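Local coordinates for possible sortase-like protein (Corynebacterium diphtheriae, PDB 5UUS) that is probably a membrane-anchored sortase of the class E type, a cysteine enzyme with hydrolase activity that would join sorted proteins to the cell envelope, at residues V126-G130 with Q131-D135; G152-E155 with H156-G159. All blocks are in the same frame, centred on the assembly; numbering follows the deposited sequence.

Contact 1: V126-G130 with Q131-D135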
loop_
_atom_site.group_PDB
_atom_site.type_symbol
_atom_site.label_atom_id
_atom_site.label_comp_id
_atom_site.label_asym_id
_atom_site.label_seq_id
_atom_site.Cartn_x
_atom_site.Cartn_y
_atom_site.Cartn_z
ATOM N N VAL A 126 1.688 9.131 11.755
ATOM C CA VAL A 126 0.281 9.427 11.966
ATOM C C VAL A 126 0.090 10.628 12.928
ATOM O O VAL A 126 0.569 10.600 14.052
ATOM C CB VAL A 126 -0.438 8.177 12.526
ATOM C CG1 VAL A 126 -1.908 8.470 12.787
ATOM C CG2 VAL A 126 -0.268 6.986 11.564
ATOM N N ASP A 127 -0.570 11.681 12.446
ATOM C CA ASP A 127 -1.004 12.835 13.238
ATOM C C ASP A 127 0.139 13.735 13.737
ATOM O O ASP A 127 -0.082 14.906 14.041
ATOM C CB ASP A 127 -1.856 12.393 14.450
ATOM C CG ASP A 127 -3.185 11.772 14.054
ATOM O OD1 ASP A 127 -3.628 11.967 12.904
ATOM O OD2 ASP A 127 -3.794 11.095 14.908
ATOM N N SER A 128 1.353 13.210 13.831
ATOM C CA SER A 128 2.461 14.016 14.335
ATOM C C SER A 128 2.944 15.033 13.294
ATOM O O SER A 128 2.612 14.933 12.124
ATOM C CB SER A 128 3.611 13.112 14.775
ATOM O OG SER A 128 3.877 12.150 13.783
ATOM N N SER A 129 3.699 16.035 13.740
ATOM C CA SER A 129 4.301 17.019 12.842
ATOM C C SER A 129 5.653 17.464 13.385
ATOM O O SER A 129 5.999 17.162 14.534
ATOM C CB SER A 129 3.392 18.231 12.664
ATOM O OG SER A 129 3.207 18.885 13.910
ATOM N N GLY A 130 6.432 18.156 12.555
ATOM C CA GLY A 130 7.683 18.734 13.011
ATOM C C GLY A 130 8.655 17.694 13.524
ATOM O O GLY A 130 8.844 16.643 12.924
ATOM N N GLN A 131 9.254 17.980 14.666
ATOM C CA GLN A 131 10.294 17.127 15.219
ATOM C C GLN A 131 9.823 15.710 15.493
ATOM O O GLN A 131 10.551 14.745 15.250
ATOM C CB GLN A 131 10.845 17.743 16.514
ATOM C CG GLN A 131 11.952 16.914 17.157
ATOM C CD GLN A 131 13.269 16.996 16.398
ATOM O OE1 GLN A 131 13.823 15.978 15.961
ATOM N NE2 GLN A 131 13.783 18.210 16.249
ATOM N N GLN A 132 8.612 15.568 16.011
ATOM C CA GLN A 132 8.158 14.227 16.358
ATOM C C GLN A 132 7.936 13.378 15.113
ATOM O O GLN A 132 8.224 12.188 15.107
ATOM C CB GLN A 132 6.882 14.283 17.181
ATOM C CG GLN A 132 6.378 12.916 17.592
ATOM C CD GLN A 132 5.127 13.023 18.429
ATOM O OE1 GLN A 132 4.398 14.011 18.346
ATOM N NE2 GLN A 132 4.877 12.014 19.256
ATOM N N ARG A 133 7.397 14.000 14.072
ATOM C CA ARG A 133 7.164 13.335 12.785
ATOM C C ARG A 133 8.493 12.858 12.193
ATOM O O ARG A 133 8.613 11.721 11.705
ATOM C CB ARG A 133 6.444 14.308 11.834
ATOM C CG ARG A 133 6.142 13.814 10.431
ATOM C CD ARG A 133 5.124 14.762 9.778
ATOM N NE ARG A 133 4.940 14.519 8.351
ATOM C CZ ARG A 133 4.102 13.629 7.830
ATOM N NH1 ARG A 133 3.375 12.861 8.630
ATOM N NH2 ARG A 133 4.001 13.481 6.496
ATOM N N TYR A 134 9.494 13.729 12.271
ATOM C CA TYR A 134 10.821 13.421 11.772
ATOM C C TYR A 134 11.429 12.237 12.515
ATOM O O TYR A 134 11.905 11.281 11.913
ATOM C CB TYR A 134 11.735 14.639 11.912
ATOM C CG TYR A 134 13.129 14.406 11.361
ATOM C CD1 TYR A 134 14.198 14.170 12.208
ATOM C CD2 TYR A 134 13.365 14.407 9.986
ATOM C CE1 TYR A 134 15.467 13.964 11.704
ATOM C CE2 TYR A 134 14.629 14.203 9.474
ATOM C CZ TYR A 134 15.680 13.979 10.337
ATOM O OH TYR A 134 16.952 13.771 9.843
ATOM N N ASP A 135 11.411 12.315 13.838
ATOM C CA ASP A 135 11.959 11.257 14.658
ATOM C C ASP A 135 11.246 9.934 14.394
ATOM O O ASP A 135 11.874 8.875 14.378
ATOM C CB ASP A 135 11.857 11.619 16.142
ATOM C CG ASP A 135 12.701 12.828 16.513
ATOM O OD1 ASP A 135 13.724 13.097 15.835
ATOM O OD2 ASP A 135 12.338 13.499 17.505
HETATM O O HOH W 1 1.951 12.661 10.983
#
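The carbonyl oxygen Ser129 O takes two backbone N-H groups at the start of a helix, and both bonds are weak. Gln132 N lies 3.4 Å from Ser129 O with a bent N-H...O angle of 126°, whereas Arg133 N approaches the same Ser129 O with a nearly straight N-H...O angle of 167° but from 3.5 Å. One residue on, the geometry tightens: Tyr134 N donates to Gly130 O at 3.1 Å, a regular i to i+4 helical bond that lies nearly along the C=O axis. Gly130, with a positive phi that suits glycine, stands where the loop meets the helix.

Ser128 folds back over that coil. Its OG, held between the backbone N and the carbonyl carbon (chi1 47°), comes 3.6 Å from Arg133 CA and is hydrogen-bonded to Glu136 further along the helix. Meanwhile Arg133, extended from CG to NE, runs its aliphatic stem beside the loop, with CD 3.4 Å from Ser128 O. A water donates to that Ser128 O at 2.6 Å and accepts a weak bond from Arg133 NH1, a weak link between guanidinium and loop; Arg133 NE is hydrogen-bonded to Ile149 O.

In the sortase domain this junction links strand 117-123 to helix 130-137, and Tyr134 packs that helix against Ala146, Glu147 and Thr150 of helix 143-151.

Contact 2: G152-E155 with H156-G159. With EDO (1,2-ethanediol), chain G; ACT (acetate ion), chain F.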
loop_
_atom_site.group_PDB
_atom_site.type_symbol
_atom_site.label_atom_id
_atom_site.label_comp_id
_atom_site.label_asym_id
_atom_site.label_seq_id
_atom_site.Cartn_x
_atom_site.Cartn_y
_atom_site.Cartn_z
ATOM N N GLY A 152 9.035 18.448 3.176
ATOM C CA GLY A 152 9.085 18.425 1.727
ATOM C C GLY A 152 7.764 18.084 1.082
ATOM O O GLY A 152 6.690 18.445 1.583
ATOM N N ASP A 153 7.836 17.388 -0.048
ATOM C CA ASP A 153 6.640 17.107 -0.832
ATOM C C ASP A 153 5.606 16.234 -0.106
ATOM O O ASP A 153 4.451 16.176 -0.502
ATOM C CB ASP A 153 7.045 16.450 -2.145
ATOM C CG ASP A 153 7.907 17.368 -3.002
ATOM O OD1 ASP A 153 7.792 18.604 -2.877
ATOM O OD2 ASP A 153 8.702 16.860 -3.801
ATOM N N TYR A 154 6.038 15.545 0.935
ATOM C CA TYR A 154 5.174 14.629 1.663
ATOM C C TYR A 154 4.816 15.170 3.061
ATOM O O TYR A 154 4.295 14.454 3.914
ATOM C CB TYR A 154 5.861 13.245 1.712
ATOM C CG TYR A 154 5.876 12.618 0.323
ATOM C CD1 TYR A 154 6.884 12.924 -0.589
ATOM C CD2 TYR A 154 4.834 11.788 -0.105
ATOM C CE1 TYR A 154 6.888 12.380 -1.877
ATOM C CE2 TYR A 154 4.831 11.244 -1.402
ATOM C CZ TYR A 154 5.861 11.550 -2.272
ATOM O OH TYR A 154 5.855 11.035 -3.552
ATOM N N GLU A 155 5.092 16.449 3.293
ATOM C CA GLU A 155 4.820 17.048 4.604
ATOM C C GLU A 155 3.327 16.961 4.977
ATOM O O GLU A 155 2.980 16.657 6.114
ATOM C CB GLU A 155 5.287 18.505 4.632
ATOM C CG GLU A 155 4.740 19.273 5.844
ATOM C CD GLU A 155 5.362 20.665 5.988
ATOM O OE1 GLU A 155 6.164 21.070 5.103
ATOM O OE2 GLU A 155 5.051 21.337 6.999
ATOM N N HIS A 156 2.449 17.176 4.006
ATOM C CA HIS A 156 1.002 17.171 4.253
ATOM C C HIS A 156 0.381 15.757 4.338
ATOM O O HIS A 156 -0.806 15.616 4.588
ATOM C CB HIS A 156 0.305 17.954 3.143
ATOM C CG HIS A 156 0.359 17.266 1.813
ATOM N ND1 HIS A 156 1.489 17.264 1.019
ATOM C CD2 HIS A 156 -0.563 16.525 1.152
ATOM C CE1 HIS A 156 1.250 16.563 -0.076
ATOM N NE2 HIS A 156 0.020 16.088 -0.007
ATOM N N VAL A 157 1.168 14.713 4.119
ATOM C CA VAL A 157 0.583 13.373 3.975
ATOM C C VAL A 157 0.556 12.636 5.302
ATOM O O VAL A 157 1.588 12.222 5.809
ATOM C CB VAL A 157 1.352 12.521 2.937
ATOM C CG1 VAL A 157 0.684 11.142 2.795
ATOM C CG2 VAL A 157 1.420 13.252 1.577
ATOM N N ASN A 158 -0.643 12.504 5.866
ATOM C CA ASN A 158 -0.871 11.799 7.128
ATOM C C ASN A 158 -0.925 10.288 6.884
ATOM O O ASN A 158 -1.579 9.845 5.949
ATOM C CB ASN A 158 -2.194 12.302 7.756
ATOM C CG ASN A 158 -2.312 11.997 9.234
ATOM O OD1 ASN A 158 -1.565 11.190 9.790
ATOM N ND2 ASN A 158 -3.293 12.648 9.892
ATOM N N GLY A 159 -0.236 9.497 7.700
ATOM C CA GLY A 159 -0.264 8.045 7.535
ATOM C C GLY A 159 -1.643 7.411 7.710
ATOM O O GLY A 159 -1.883 6.334 7.187
HETATM C C1 EDO G . 11.603 18.355 -3.231
HETATM O O1 EDO G . 11.616 19.702 -2.723
HETATM C C2 EDO G . 11.876 17.334 -2.118
HETATM O O2 EDO G . 10.673 16.975 -1.411
HETATM C C ACT F . -5.447 15.837 8.627
HETATM O O ACT F . -6.619 15.429 8.826
HETATM O OXT ACT F . -4.592 14.929 8.521
HETATM C CH3 ACT F . -5.101 17.305 8.529
#
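The imidazole of His156 turns back on its own loop and sets its edge, near the ring plane, against Asp153 O, with CE1 3.3 Å and ND1 3.5 Å from that oxygen. The torsion responsible places CG between the backbone N and the carbonyl carbon (chi1 69°), which brings the ring back alongside the turn. Val157 CG2 lies over one face of this ring, 3.5 Å above its plane and offset toward the rim.

The chain here makes two overlapping type I beta turns, Gly152 to Glu155 and Tyr154 to Val157, in the loop between helix 143-151 and strand 160-163. Glu155 N closes the first on Gly152 O at 3.1 Å. In the second, Val157 N reaches Tyr154 O at 3.1 Å with a straight N-H (163°), yet the donor stands well above the carbonyl plane, 64° out of it. Tyr154 and Val157 point the same way, side by side, with Tyr154 CD2 4.1 Å from Val157 CG2; both are buried, and both touch strand 204-216, at Met210 and His208 respectively.

Two small molecules, probably from the crystallisation liquor, bind near either end of the loop: Asp153 N donates to ethanediol O2 at 3.2 Å, the diol being held also by Arg148, and Asn158 ND2 to acetate OXT at 3.0 Å.

Because His156 NE2 is hydrogen-bonded to the carbonyl Pro175 O, a proton on NE2 is implied; Asp153 O sits at the edge between CE1 and ND1, and any CE1-H contribution is probably weak and bent.

Two local contacts, in series along the chain and with centres about 10 Å apart, here illustrate how one arginine can join separate loops. Arg133 of contact 1 extends into contact 2, where its NH2 makes a probable hydrogen bond of 2.8 Å to Val157 O and a weaker one to Tyr154 O, the acceptor that also closes the second turn. A second bridge runs from Asp127 N to Asn158 OD1 at 2.9 Å; the same amide, through ND2, also holds an acetate that probably came from the crystallisation liquor. The contact centres lie about 21 and 16 Å from the centre of the chain. Both contacts lie away from the predicted catalytic sites.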